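Local atomic coordinates of Alpha/beta hydrolase (Legionella pneumophila subsp. pneumophila str. Philadelphia 1, PDB entry 4EZI), a protein that is of uncharacterised function but has the alpha/beta-hydrolase fold and may act as a lipase or a related ester hydrolase. Residues Ala166-Gly171 / Pro196-Tyr201; Ser78-Thr83 / Phe173-Met178; Gln42-Asn47 / Val64-His69; Pro91-Glu96 / Met115-Gly120; Pro30-Leu35 / Val358-Val363. All coordinates share one frame; numbering follows the deposited sequence. Where two conformers were deposited one is given.

Interaction 1. Residues Ala166-Gly171 / Pro196-Tyr201; sequences AGYSEG and PGSAPY
Gly-167 and Gly-197 begin the contact with a backbone hydrogen bond between parallel strands, Gly-197 N reaching Gly-167 O at 2.8 Å. A second bond follows one step on, with Ser-169 N as donor to Gly-197 O at 2.9 Å. Weaker C-H···O approaches accompany these bonds: Tyr-168 CA lies 3.3 Å from the same Gly-197 O, and Ser-169 CA lies equally close to Ser-198 O.

The side-chain part is a meeting of two hydroxyls. CG of Tyr-168 stands anti to its backbone N (chi1 -161°), and farther out the ring atoms CE1 and CZ lie beside Ser-198. Tyr-168 OH is 2.9 Å from Ser-198 OG, at most a weak hydrogen bond, and has a stronger partner in the carbonyl of His-351. Packing completes the set, Pro-200 CD resting 3.4 Å from Ser-169 O.

Ser-169 has an unusual backbone for a serine (phi 64°, psi -123°), which turns the chain abruptly from strand into helix and points CB away from segment 196-201. The turn is tight: Gly-171 O approaches within 3.6 Å of Gly-167 CA, a place with no room for a side chain. Ser-169 OG is hydrogen-bonded to His-351 NE2. Together with the G-Y-S-E-G sequence, this is consistent with the nucleophile elbow of alpha/beta hydrolases and their Ser-His-Asp triad.

Interaction 2. Residues Ser78-Thr83 / Phe173-Met178; sequences SYQHGT and FSTIVM
Gln-80 meets Thr-175 and Met-178, the latter present as selenomethionine, the glutamine side chain crossing each at about a right angle. The glutamine chain bends at chi2 (61°), which turns CD back along its own strand toward Ser-78. NE2 then gives a nearly straight hydrogen bond to Thr-175 OG1, 3.1 Å long with 167° at the hydrogen, and the acceptor lies in the plane of the amide. The same nitrogen also reaches Ser-78 O at 3.1 Å, a more bent bond in which the donor sits above the carbonyl plane. On the other side of the amide, Ser-78 OG donates to Gln-80 OE1 at 2.7 Å.

Met-178 is extended beyond CG and carries its SE to 3.8 Å from Gln-80 CD, while its CE comes within 3.5 Å of Ser-78 OG. Nearer the start of the helix segment, the CB atoms of Gln-80 and Ser-174 pack 3.8 Å apart.

Thr-175 OG1 in turn donates to the carbonyl of Gly-171. The buried amide is engaged at both NE2 and OE1, which should fix its rotation: one directed bond pins strand 74-80 to helix 170-185, with van der Waals contacts of Ser-174 CB and the selenomethionine beside it.

Interaction 3. Residues Gln42-Asn47 / Val64-His69; sequences QLYKIN and VAMPIH
Gln-42 and Met-66 form one hydrogen-bonded pair of a beta hairpin, strands 41-51 and 57-67, in the antiparallel part of the alpha/beta-hydrolase sheet. Gln-42 N donates to Met-66 O at 2.9 Å and Met-66 N to Gln-42 O at 2.8 Å. Two residues along, Tyr-44 and Val-64 repeat the pattern, each donating to the other's carbonyl, and the segments run at 160° to each other. Between these pairs lies the non-hydrogen-bonded pair Leu-43 and Ala-65, whose side chains emerge on the opposite face. There Leu-43 CD2 touches Ala-65 CB at 3.6 Å, and both residues also pack on Leu-102 of helix 99-108.

The face bearing Tyr-44, Val-64 and Met-66 is turned to helix 134-154, with Met-144 and Ala-148 against Val-64 and Leu-151 against Met-66. Farther along, Ile-46 places CG1 between its backbone N and carbonyl carbon (chi1 74°), and its CD1 lies 4.0 Å from Val-64 CG2.

Across the pairing diagonal, Tyr-44 and Met-66, a selenomethionine, cross at about a right angle in a Met-aromatic contact. The extended chain of Met-66 brings SE obliquely to the ring, 5.3 Å from the Tyr-44 ring centroid, and its nearest ring atom, Tyr-44 CE2, is 4.2 Å from that SE.

Interaction 4. Residues Pro91-Glu96 / Met115-Gly120; sequences PSRNNE and MPDYLG
Ser-92 grips the carboxylate of Asp-117 with two hydrogen bonds, one to each oxygen. Its backbone N reaches Asp-117 OD1 at 2.9 Å, and its OG donates to Asp-117 OD2 at a short 2.5 Å; each oxygen receives its donor on the syn lone pair. Placing OG between the backbone N and the carbonyl carbon (chi1 65°) brings it round to the same acid as the N-H, and the carboxylate is thereby held from both oxygens. OD2 has a further partner in Ser-61 OG, on the neighbouring strand.

Beside this polar grip the packing is close and apolar. Pro-91 lies crosswise on Met-115, a selenomethionine, with Pro-91 CB 3.5 Å from Met-115 CB. The chain of Met-115 bends at chi3 (72°), setting CE 3.8 Å from Pro-91 CG. The other flank of the proline ring approaches the acid, Pro-91 CD standing 3.4 Å from Asp-117 OD1.

The contact thins toward Arg-93, which is partly exposed. Arg-93 NH1 donates to Ser-92 OG at 2.9 Å but remains 4.3 Å from Asp-117 OD2, which lies well out of the guanidinium plane, so the attraction there is probably electrostatic only. The same nitrogen forms a salt bridge with Asp-123 instead. Ser-92 OG thus bridges the arginine and the acid, accepting from one and donating to the other.

Asp-117 also accepts from His-81 NE2 through its backbone O. The arrangement joins the loop leaving strand 74-80 to the end of strand 112-116, within the beta-alpha-beta crossover through helix 99-108 of the alpha/beta-hydrolase sheet.

Interaction 5. Residues Pro30-Leu35 / Val358-Val363; sequences PPLDTL and VLKEQV
Lys-360 lies against Pro-31, Leu-32, Thr-34 and Leu-35, where a short 3-10 turn between helix 19-27 and strand 41-51 rests on helix 355-370, the last helix of the alpha/beta-hydrolase fold. The lysine's aliphatic stem does most of the touching. Its CB is met by Leu-32 CD2 at 3.9 Å and by Pro-31 CG at 4.0 Å. CG stands anti to the backbone N (chi1 -180°), and a bend at chi2 (53°) turns CD toward Leu-35, whose CD2 is 4.0 Å away. The two side chains slide past each other in opposite directions, and Leu-35 CD2 is also in touch with the next carbon, CE. That CE reaches Thr-34 OG1 at 3.5 Å, crossing the threonine at about a right angle. The tip, NZ, leaves the contact for a salt bridge with Asp-364, one turn further along the same helix.

One residue earlier, Leu-359 is crossed at about a right angle by Leu-32, although Leu-359 has two conformers and its fit is doubtful. Pro-31 follows a cis peptide bond, and its carbonyl O receives both Thr-34 N, at 3.2 Å, and Thr-34 OG1, at 2.8 Å, the hydroxyl lying almost in line with the C=O bond.

In the fold
Interactions 1 and 2 form the buried centre: both use helix 170-185, and strands 162-168 and 74-80 are neighbours in the sheet, joined by backbone bonds of Ala-166 to Ser-78 and Gln-80. Interaction 4 adjoins interaction 2 through His-81, which bonds to Asp-117 and Tyr-118, and Tyr-118 packs on Gly-171 of interaction 1. Interaction 3 lies farther out, its centre about 24 Å from that of interaction 1, and touches interaction 4 where Lys-45 packs on Ser-92. Interaction 5 is also peripheral and only partly buried, yet Gln-362 reaches Gly-167 O. Chemistry follows place: directed polar bonds at the centre and in interaction 4, ladder pairing in interaction 3, aliphatic contact in interaction 5.

Interaction 1. Residues Ala166-Gly171 / Pro196-Tyr201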
# COMPACT_ATOMS: atom_id res chain seq x y z
N ALA A 166 -8.21 0.01 -0.98
CA ALA A 166 -7.42 0.63 -2.06
C ALA A 166 -6.01 0.88 -1.56
O ALA A 166 -5.75 0.93 -0.37
CB ALA A 166 -8.04 1.93 -2.53
N GLY A 167 -5.12 1.12 -2.51
CA GLY A 167 -3.76 1.51 -2.19
C GLY A 167 -3.03 1.82 -3.46
O GLY A 167 -3.57 1.64 -4.55
N TYR A 168 -1.76 2.24 -3.34
CA TYR A 168 -0.96 2.57 -4.53
C TYR A 168 0.42 1.97 -4.37
O TYR A 168 1.02 2.05 -3.30
CB TYR A 168 -0.85 4.09 -4.71
CG TYR A 168 -0.46 4.50 -6.12
CD1 TYR A 168 -1.40 4.46 -7.14
CD2 TYR A 168 0.84 4.90 -6.46
CE1 TYR A 168 -1.06 4.81 -8.44
CE2 TYR A 168 1.19 5.24 -7.75
CZ TYR A 168 0.22 5.20 -8.74
OH TYR A 168 0.52 5.48 -10.04
N SER A 169 0.95 1.45 -5.46
CA SER A 169 2.35 1.02 -5.55
C SER A 169 2.57 -0.13 -4.56
O SER A 169 1.85 -1.14 -4.66
CB SER A 169 3.26 2.24 -5.41
OG SER A 169 4.58 1.98 -5.85
N GLU A 170 3.50 -0.04 -3.61
CA GLU A 170 3.59 -1.08 -2.57
C GLU A 170 2.20 -1.34 -1.97
O GLU A 170 1.86 -2.48 -1.66
CB GLU A 170 4.55 -0.67 -1.43
CG GLU A 170 4.69 -1.76 -0.39
CD GLU A 170 5.45 -1.38 0.85
OE1 GLU A 170 5.72 -0.20 1.08
OE2 GLU A 170 5.80 -2.34 1.61
N GLY A 171 1.43 -0.28 -1.79
CA GLY A 171 0.09 -0.40 -1.25
C GLY A 171 -0.94 -1.06 -2.12
O GLY A 171 -1.93 -1.55 -1.60
N PRO A 196 -6.72 -1.94 -6.25
CA PRO A 196 -5.28 -1.71 -6.16
C PRO A 196 -4.81 -0.82 -7.30
O PRO A 196 -5.09 -1.11 -8.45
CB PRO A 196 -4.69 -3.11 -6.28
CG PRO A 196 -5.66 -3.82 -7.10
CD PRO A 196 -7.00 -3.33 -6.64
N GLY A 197 -4.04 0.21 -6.96
CA GLY A 197 -3.49 1.15 -7.90
C GLY A 197 -2.03 0.91 -8.18
O GLY A 197 -1.21 0.81 -7.26
N SER A 198 -1.69 0.79 -9.47
CA SER A 198 -0.31 0.65 -9.94
C SER A 198 0.50 -0.32 -9.08
O SER A 198 1.60 0.00 -8.62
CB SER A 198 0.36 2.03 -10.03
OG SER A 198 -0.38 2.85 -10.93
N ALA A 199 -0.04 -1.51 -8.88
CA ALA A 199 0.63 -2.49 -8.05
C ALA A 199 1.67 -3.26 -8.85
O ALA A 199 1.54 -3.45 -10.06
CB ALA A 199 -0.35 -3.48 -7.51
N PRO A 200 2.69 -3.79 -8.18
CA PRO A 200 3.58 -4.80 -8.79
C PRO A 200 2.89 -6.14 -8.80
O PRO A 200 2.38 -6.57 -7.78
CB PRO A 200 4.80 -4.82 -7.87
CG PRO A 200 4.25 -4.45 -6.52
CD PRO A 200 3.10 -3.47 -6.79
N TYR A 201 2.87 -6.78 -9.96
CA TYR A 201 2.31 -8.10 -10.12
C TYR A 201 3.35 -9.03 -10.76
O TYR A 201 3.89 -8.73 -11.81
CB TYR A 201 1.07 -8.12 -11.01
CG TYR A 201 -0.10 -7.26 -10.55
CD1 TYR A 201 -1.04 -7.75 -9.64
CD2 TYR A 201 -0.25 -5.99 -11.02
CE1 TYR A 201 -2.14 -6.95 -9.25
CE2 TYR A 201 -1.31 -5.19 -10.63
CZ TYR A 201 -2.24 -5.66 -9.72
OH TYR A 201 -3.28 -4.88 -9.30

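Interaction 2. Residues Ser78-Thr83 / Phe173-Met178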
# COMPACT_ATOMS: atom_id res chain seq x y z
N SER A 78 -10.17 1.28 3.65
CA SER A 78 -8.83 1.00 4.15
C SER A 78 -7.89 1.31 3.01
O SER A 78 -7.95 0.66 1.97
CB SER A 78 -8.72 -0.47 4.60
OG SER A 78 -7.47 -0.77 5.16
N TYR A 79 -7.03 2.30 3.21
CA TYR A 79 -6.10 2.76 2.21
C TYR A 79 -4.66 2.43 2.64
O TYR A 79 -4.20 2.90 3.68
CB TYR A 79 -6.23 4.29 1.96
CG TYR A 79 -5.35 4.69 0.81
CD1 TYR A 79 -4.01 5.05 1.01
CD2 TYR A 79 -5.81 4.61 -0.49
CE1 TYR A 79 -3.20 5.37 -0.05
CE2 TYR A 79 -5.00 4.88 -1.58
CZ TYR A 79 -3.69 5.25 -1.36
OH TYR A 79 -2.88 5.54 -2.43
N GLN A 80 -3.98 1.68 1.77
CA GLN A 80 -2.63 1.18 2.00
C GLN A 80 -1.64 2.00 1.18
O GLN A 80 -1.65 1.99 -0.06
CB GLN A 80 -2.59 -0.28 1.59
CG GLN A 80 -3.28 -1.24 2.54
CD GLN A 80 -4.76 -0.98 2.72
OE1 GLN A 80 -5.18 -0.61 3.81
NE2 GLN A 80 -5.55 -1.21 1.67
N HIS A 81 -0.76 2.71 1.87
CA HIS A 81 0.16 3.65 1.23
C HIS A 81 1.28 2.98 0.43
O HIS A 81 1.59 1.80 0.62
CB HIS A 81 0.74 4.63 2.27
CG HIS A 81 1.70 4.01 3.24
ND1 HIS A 81 3.00 3.68 2.90
CD2 HIS A 81 1.59 3.77 4.57
CE1 HIS A 81 3.62 3.19 3.96
NE2 HIS A 81 2.80 3.26 4.99
N GLY A 82 1.91 3.77 -0.42
CA GLY A 82 3.02 3.30 -1.22
C GLY A 82 4.36 3.30 -0.49
O GLY A 82 4.42 3.43 0.72
N THR A 83 5.43 3.11 -1.22
CA THR A 83 6.75 2.93 -0.60
C THR A 83 7.14 4.17 0.18
O THR A 83 7.13 5.28 -0.37
CB THR A 83 7.82 2.70 -1.67
OG1 THR A 83 7.51 1.54 -2.43
CG2 THR A 83 9.21 2.56 -1.06
N PHE A 173 -0.05 -3.73 -3.84
CA PHE A 173 0.29 -5.08 -3.40
C PHE A 173 -0.32 -5.38 -2.02
O PHE A 173 -0.95 -6.41 -1.83
CB PHE A 173 1.81 -5.22 -3.44
CG PHE A 173 2.34 -6.56 -2.99
CD1 PHE A 173 2.63 -6.83 -1.67
CD2 PHE A 173 2.61 -7.54 -3.93
CE1 PHE A 173 3.17 -8.04 -1.29
CE2 PHE A 173 3.15 -8.75 -3.55
CZ PHE A 173 3.41 -9.02 -2.24
N SER A 174 -0.17 -4.46 -1.07
CA SER A 174 -0.76 -4.66 0.25
C SER A 174 -2.26 -4.89 0.15
O SER A 174 -2.81 -5.71 0.88
CB SER A 174 -0.52 -3.43 1.11
OG SER A 174 0.86 -3.16 1.25
N THR A 175 -2.92 -4.12 -0.71
CA THR A 175 -4.36 -4.23 -0.88
C THR A 175 -4.76 -5.62 -1.38
O THR A 175 -5.71 -6.24 -0.87
CB THR A 175 -4.86 -3.13 -1.83
OG1 THR A 175 -4.64 -1.86 -1.24
CG2 THR A 175 -6.34 -3.27 -2.17
N ILE A 176 -4.04 -6.12 -2.38
CA ILE A 176 -4.34 -7.45 -2.93
C ILE A 176 -4.12 -8.54 -1.87
O ILE A 176 -4.97 -9.43 -1.72
CB ILE A 176 -3.49 -7.71 -4.18
CG1 ILE A 176 -4.02 -6.92 -5.37
CG2 ILE A 176 -3.40 -9.22 -4.50
CD1 ILE A 176 -5.35 -7.55 -5.98
N VAL A 177 -3.02 -8.48 -1.13
CA VAL A 177 -2.75 -9.53 -0.13
C VAL A 177 -3.69 -9.42 1.08
O VAL A 177 -4.11 -10.44 1.64
CB VAL A 177 -1.25 -9.63 0.26
CG1 VAL A 177 -0.43 -9.97 -0.99
CG2 VAL A 177 -0.74 -8.37 0.97
N MSE A 178 -4.09 -8.20 1.43
CA MSE A 178 -5.11 -7.98 2.45
C MSE A 178 -6.44 -8.62 2.00
O MSE A 178 -7.10 -9.30 2.78
CB MSE A 178 -5.29 -6.48 2.66
CG MSE A 178 -6.37 -6.12 3.64
SE MSE A 178 -6.59 -4.21 3.72
CE MSE A 178 -7.77 -4.23 5.25

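Interaction 3. Residues Gln42-Asn47 / Val64-His69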
# COMPACT_ATOMS: atom_id res chain seq x y z
N GLN A 42 -12.63 14.32 11.93
CA GLN A 42 -11.87 14.19 13.17
C GLN A 42 -10.81 13.09 12.96
O GLN A 42 -11.12 12.00 12.45
CB GLN A 42 -12.79 13.82 14.33
CG GLN A 42 -12.06 13.45 15.65
CD GLN A 42 -11.34 14.59 16.34
OE1 GLN A 42 -11.93 15.62 16.61
NE2 GLN A 42 -10.04 14.38 16.66
N LEU A 43 -9.58 13.39 13.38
CA LEU A 43 -8.45 12.50 13.20
C LEU A 43 -7.99 11.89 14.51
O LEU A 43 -7.92 12.59 15.53
CB LEU A 43 -7.26 13.28 12.61
CG LEU A 43 -7.46 14.07 11.33
CD1 LEU A 43 -6.13 14.67 10.86
CD2 LEU A 43 -7.99 13.20 10.28
N TYR A 44 -7.59 10.61 14.43
CA TYR A 44 -6.99 9.88 15.53
C TYR A 44 -5.79 9.12 15.03
O TYR A 44 -5.85 8.49 13.96
CB TYR A 44 -7.97 8.87 16.12
CG TYR A 44 -9.13 9.51 16.85
CD1 TYR A 44 -9.00 9.94 18.16
CD2 TYR A 44 -10.36 9.67 16.23
CE1 TYR A 44 -10.06 10.51 18.85
CE2 TYR A 44 -11.42 10.29 16.91
CZ TYR A 44 -11.24 10.71 18.21
OH TYR A 44 -12.30 11.29 18.88
N LYS A 45 -4.71 9.14 15.80
CA LYS A 45 -3.62 8.18 15.61
C LYS A 45 -3.83 7.04 16.60
O LYS A 45 -4.05 7.29 17.80
CB LYS A 45 -2.24 8.85 15.86
CG LYS A 45 -1.08 7.87 15.93
CD LYS A 45 0.28 8.59 15.83
CE LYS A 45 0.67 9.29 17.06
NZ LYS A 45 0.95 8.26 18.03
N ILE A 46 -3.79 5.81 16.09
CA ILE A 46 -4.00 4.66 16.94
C ILE A 46 -2.77 3.76 16.94
O ILE A 46 -1.98 3.74 16.01
CB ILE A 46 -5.27 3.85 16.54
CG1 ILE A 46 -5.11 3.04 15.24
CG2 ILE A 46 -6.50 4.77 16.42
CD1 ILE A 46 -6.35 2.15 14.94
N ASN A 47 -2.67 2.98 18.02
CA ASN A 47 -1.72 1.90 18.15
C ASN A 47 -2.48 0.61 18.39
O ASN A 47 -3.50 0.60 19.12
CB ASN A 47 -0.74 2.18 19.27
CG ASN A 47 -0.10 3.53 19.15
OD1 ASN A 47 -0.59 4.52 19.71
ND2 ASN A 47 0.99 3.60 18.40
N VAL A 64 -6.84 7.06 11.68
CA VAL A 64 -8.26 6.92 11.42
C VAL A 64 -8.88 8.32 11.31
O VAL A 64 -8.65 9.17 12.16
CB VAL A 64 -9.00 6.14 12.53
CG1 VAL A 64 -10.48 6.00 12.20
CG2 VAL A 64 -8.34 4.79 12.74
N ALA A 65 -9.64 8.56 10.26
CA ALA A 65 -10.29 9.84 10.01
C ALA A 65 -11.79 9.63 9.84
O ALA A 65 -12.21 8.83 9.01
CB ALA A 65 -9.72 10.49 8.76
N MSE A 66 -12.57 10.32 10.67
CA MSE A 66 -14.02 10.13 10.77
C MSE A 66 -14.75 11.40 10.32
O MSE A 66 -14.65 12.44 11.00
CB MSE A 66 -14.43 9.81 12.22
CG MSE A 66 -13.93 8.47 12.69
SE MSE A 66 -14.21 8.22 14.60
CE MSE A 66 -13.51 6.43 14.83
N PRO A 67 -15.52 11.32 9.22
CA PRO A 67 -16.40 12.45 8.87
C PRO A 67 -17.31 12.84 10.04
O PRO A 67 -17.93 11.99 10.68
CB PRO A 67 -17.21 11.89 7.70
CG PRO A 67 -16.33 10.88 7.05
CD PRO A 67 -15.56 10.26 8.19
N ILE A 68 -17.36 14.13 10.30
CA ILE A 68 -18.18 14.68 11.37
C ILE A 68 -19.57 15.02 10.72
O ILE A 68 -19.66 15.58 9.64
CB ILE A 68 -17.51 15.95 11.99
CG1 ILE A 68 -16.10 15.63 12.52
CG2 ILE A 68 -18.40 16.56 13.09
CD1 ILE A 68 -15.23 16.91 12.73
N HIS A 69 -20.63 14.65 11.38
CA HIS A 69 -21.98 14.87 10.88
C HIS A 69 -22.29 14.19 9.55
O HIS A 69 -22.72 14.85 8.59
CB HIS A 69 -22.30 16.36 10.75
CG HIS A 69 -22.18 17.12 12.03
ND1 HIS A 69 -21.76 18.43 12.08
CD2 HIS A 69 -22.41 16.75 13.31
CE1 HIS A 69 -21.74 18.84 13.34
NE2 HIS A 69 -22.13 17.83 14.11

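Interaction 4. Residues Pro91-Glu96 / Met115-Gly120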
# COMPACT_ATOMS: atom_id res chain seq x y z
N PRO A 91 0.93 7.78 7.33
CA PRO A 91 -0.36 8.44 7.59
C PRO A 91 -0.60 8.91 9.03
O PRO A 91 -1.26 9.91 9.23
CB PRO A 91 -1.38 7.40 7.12
CG PRO A 91 -0.67 6.72 6.00
CD PRO A 91 0.75 6.57 6.50
N SER A 92 -0.09 8.20 10.03
CA SER A 92 -0.36 8.61 11.40
C SER A 92 0.21 9.99 11.73
O SER A 92 -0.20 10.59 12.73
CB SER A 92 0.20 7.61 12.40
OG SER A 92 1.61 7.53 12.36
N ARG A 93 1.15 10.49 10.92
CA ARG A 93 1.67 11.84 11.10
C ARG A 93 0.86 12.90 10.35
O ARG A 93 1.03 14.09 10.60
CB ARG A 93 3.16 11.94 10.69
CG ARG A 93 4.13 11.36 11.68
CD ARG A 93 4.09 9.86 11.80
NE ARG A 93 5.13 9.42 12.73
CZ ARG A 93 4.97 8.66 13.80
NH1 ARG A 93 3.81 8.12 14.10
NH2 ARG A 93 6.02 8.38 14.55
N ASN A 94 0.03 12.46 9.42
CA ASN A 94 -0.76 13.36 8.59
C ASN A 94 -0.03 14.64 8.16
O ASN A 94 -0.48 15.75 8.43
CB ASN A 94 -2.12 13.70 9.19
CG ASN A 94 -3.04 14.35 8.15
OD1 ASN A 94 -3.10 13.88 7.02
ND2 ASN A 94 -3.76 15.40 8.53
N ASN A 95 1.05 14.45 7.40
CA ASN A 95 1.71 15.57 6.79
C ASN A 95 0.96 15.98 5.51
O ASN A 95 -0.02 15.35 5.10
CB ASN A 95 3.20 15.29 6.55
CG ASN A 95 3.46 14.19 5.58
OD1 ASN A 95 2.68 13.95 4.66
ND2 ASN A 95 4.57 13.50 5.76
N GLU A 96 1.39 17.08 4.91
CA GLU A 96 0.65 17.63 3.78
C GLU A 96 0.57 16.64 2.60
O GLU A 96 -0.38 16.70 1.82
CB GLU A 96 1.24 18.96 3.28
CG GLU A 96 1.08 20.17 4.16
CD GLU A 96 1.73 21.45 3.53
OE1 GLU A 96 2.22 21.38 2.39
OE2 GLU A 96 1.73 22.52 4.18
N MSE A 115 -5.89 4.08 7.65
CA MSE A 115 -4.62 4.09 6.94
C MSE A 115 -3.52 3.52 7.83
O MSE A 115 -3.01 4.22 8.71
CB MSE A 115 -4.27 5.52 6.51
CG MSE A 115 -5.36 6.19 5.73
SE MSE A 115 -4.87 7.96 5.11
CE MSE A 115 -3.63 7.45 3.76
N PRO A 116 -3.12 2.27 7.60
CA PRO A 116 -2.02 1.71 8.40
C PRO A 116 -0.69 2.38 8.05
O PRO A 116 -0.45 2.71 6.88
CB PRO A 116 -1.98 0.24 8.00
CG PRO A 116 -2.58 0.22 6.61
CD PRO A 116 -3.65 1.27 6.64
N ASP A 117 0.21 2.49 9.02
CA ASP A 117 1.56 2.93 8.73
C ASP A 117 2.45 1.85 8.14
O ASP A 117 3.39 2.15 7.41
CB ASP A 117 2.26 3.49 9.99
CG ASP A 117 1.68 4.78 10.50
OD1 ASP A 117 0.97 5.49 9.75
OD2 ASP A 117 1.97 5.11 11.67
N TYR A 118 2.17 0.61 8.52
CA TYR A 118 2.96 -0.62 8.28
C TYR A 118 4.02 -0.82 9.37
O TYR A 118 4.44 0.11 10.07
CB TYR A 118 3.69 -0.68 6.94
CG TYR A 118 2.87 -0.54 5.69
CD1 TYR A 118 1.57 -1.00 5.59
CD2 TYR A 118 3.45 -0.01 4.56
CE1 TYR A 118 0.86 -0.89 4.40
CE2 TYR A 118 2.76 0.07 3.37
CZ TYR A 118 1.45 -0.36 3.28
OH TYR A 118 0.76 -0.29 2.08
N LEU A 119 4.45 -2.06 9.52
CA LEU A 119 5.53 -2.39 10.44
C LEU A 119 6.82 -1.69 10.06
O LEU A 119 7.11 -1.44 8.88
CB LEU A 119 5.76 -3.90 10.45
CG LEU A 119 4.58 -4.76 10.90
CD1 LEU A 119 5.03 -6.22 10.96
CD2 LEU A 119 4.00 -4.30 12.22
N GLY A 120 7.61 -1.36 11.08
CA GLY A 120 8.88 -0.70 10.90
C GLY A 120 8.79 0.79 10.63
O GLY A 120 9.82 1.44 10.44

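Interaction 5. Residues Pro30-Leu35 / Val358-Val363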
# COMPACT_ATOMS: atom_id res chain seq x y z
N PRO A 30 -4.94 17.82 -9.78
CA PRO A 30 -5.88 17.40 -10.81
C PRO A 30 -5.67 15.92 -11.20
O PRO A 30 -4.52 15.46 -11.30
CB PRO A 30 -5.56 18.32 -11.99
CG PRO A 30 -4.64 19.30 -11.51
CD PRO A 30 -4.07 18.92 -10.21
N PRO A 31 -6.75 15.16 -11.45
CA PRO A 31 -8.13 15.56 -11.63
C PRO A 31 -8.98 15.50 -10.34
O PRO A 31 -10.20 15.55 -10.40
CB PRO A 31 -8.63 14.53 -12.64
CG PRO A 31 -7.93 13.29 -12.22
CD PRO A 31 -6.55 13.76 -11.86
N LEU A 32 -8.33 15.42 -9.18
CA LEU A 32 -9.04 15.32 -7.90
C LEU A 32 -9.71 16.64 -7.52
O LEU A 32 -10.59 16.67 -6.66
CB LEU A 32 -8.09 14.84 -6.81
CG LEU A 32 -7.66 13.38 -7.02
CD1 LEU A 32 -6.42 13.10 -6.18
CD2 LEU A 32 -8.80 12.38 -6.77
N ASP A 33 -9.29 17.71 -8.17
CA ASP A 33 -9.89 19.01 -7.98
C ASP A 33 -11.37 19.04 -8.41
O ASP A 33 -12.09 19.96 -8.05
CB ASP A 33 -9.06 20.08 -8.71
CG ASP A 33 -9.00 19.88 -10.22
OD1 ASP A 33 -9.05 18.73 -10.70
OD2 ASP A 33 -8.90 20.92 -10.94
N THR A 34 -11.81 18.03 -9.16
CA THR A 34 -13.19 17.93 -9.59
C THR A 34 -14.11 17.31 -8.52
O THR A 34 -15.33 17.29 -8.69
CB THR A 34 -13.32 17.13 -10.91
OG1 THR A 34 -12.95 15.77 -10.71
CG2 THR A 34 -12.47 17.72 -12.02
N LEU A 35 -13.54 16.79 -7.43
CA LEU A 35 -14.36 16.24 -6.34
C LEU A 35 -14.93 17.37 -5.51
O LEU A 35 -14.29 18.39 -5.32
CB LEU A 35 -13.50 15.32 -5.47
CG LEU A 35 -12.98 14.04 -6.14
CD1 LEU A 35 -12.07 13.28 -5.17
CD2 LEU A 35 -14.12 13.14 -6.55
N VAL A 358 -5.31 7.84 -10.91
CA VAL A 358 -5.64 6.54 -10.34
C VAL A 358 -6.50 6.71 -9.08
O VAL A 358 -7.50 5.99 -8.93
CB VAL A 358 -4.38 5.72 -10.08
CG1 VAL A 358 -4.69 4.48 -9.24
CG2 VAL A 358 -3.70 5.35 -11.41
N LEU A 359 -6.15 7.65 -8.21
CA LEU A 359 -6.98 7.89 -7.02
C LEU A 359 -8.42 8.23 -7.41
O LEU A 359 -9.37 7.78 -6.77
CB LEU A 359 -6.33 8.96 -6.13
CG LEU A 359 -6.99 9.37 -4.80
CD1 LEU A 359 -7.35 8.20 -3.93
CD2 LEU A 359 -6.08 10.35 -4.03
N LYS A 360 -8.58 9.07 -8.43
CA LYS A 360 -9.92 9.46 -8.89
C LYS A 360 -10.71 8.24 -9.36
O LYS A 360 -11.89 8.08 -9.02
CB LYS A 360 -9.81 10.51 -10.00
CG LYS A 360 -11.13 11.01 -10.57
CD LYS A 360 -12.09 11.52 -9.54
CE LYS A 360 -13.25 12.34 -10.19
NZ LYS A 360 -13.62 11.85 -11.55
N GLU A 361 -10.05 7.36 -10.10
CA GLU A 361 -10.68 6.11 -10.52
C GLU A 361 -11.09 5.24 -9.35
O GLU A 361 -12.14 4.59 -9.39
CB GLU A 361 -9.81 5.33 -11.48
CG GLU A 361 -9.47 6.02 -12.79
CD GLU A 361 -10.66 6.36 -13.69
OE1 GLU A 361 -11.70 5.68 -13.63
OE2 GLU A 361 -10.51 7.30 -14.50
N GLN A 362 -10.24 5.17 -8.33
CA GLN A 362 -10.57 4.37 -7.15
C GLN A 362 -11.84 4.89 -6.48
O GLN A 362 -12.75 4.12 -6.18
CB GLN A 362 -9.40 4.37 -6.15
CG GLN A 362 -8.19 3.63 -6.67
CD GLN A 362 -6.94 3.85 -5.83
OE1 GLN A 362 -6.75 4.90 -5.23
NE2 GLN A 362 -6.07 2.85 -5.77
N VAL A 363 -11.89 6.19 -6.23
CA VAL A 363 -13.07 6.79 -5.61
C VAL A 363 -14.34 6.52 -6.44
O VAL A 363 -15.37 6.14 -5.91
CB VAL A 363 -12.92 8.34 -5.39
CG1 VAL A 363 -14.25 8.95 -4.86
CG2 VAL A 363 -11.75 8.65 -4.47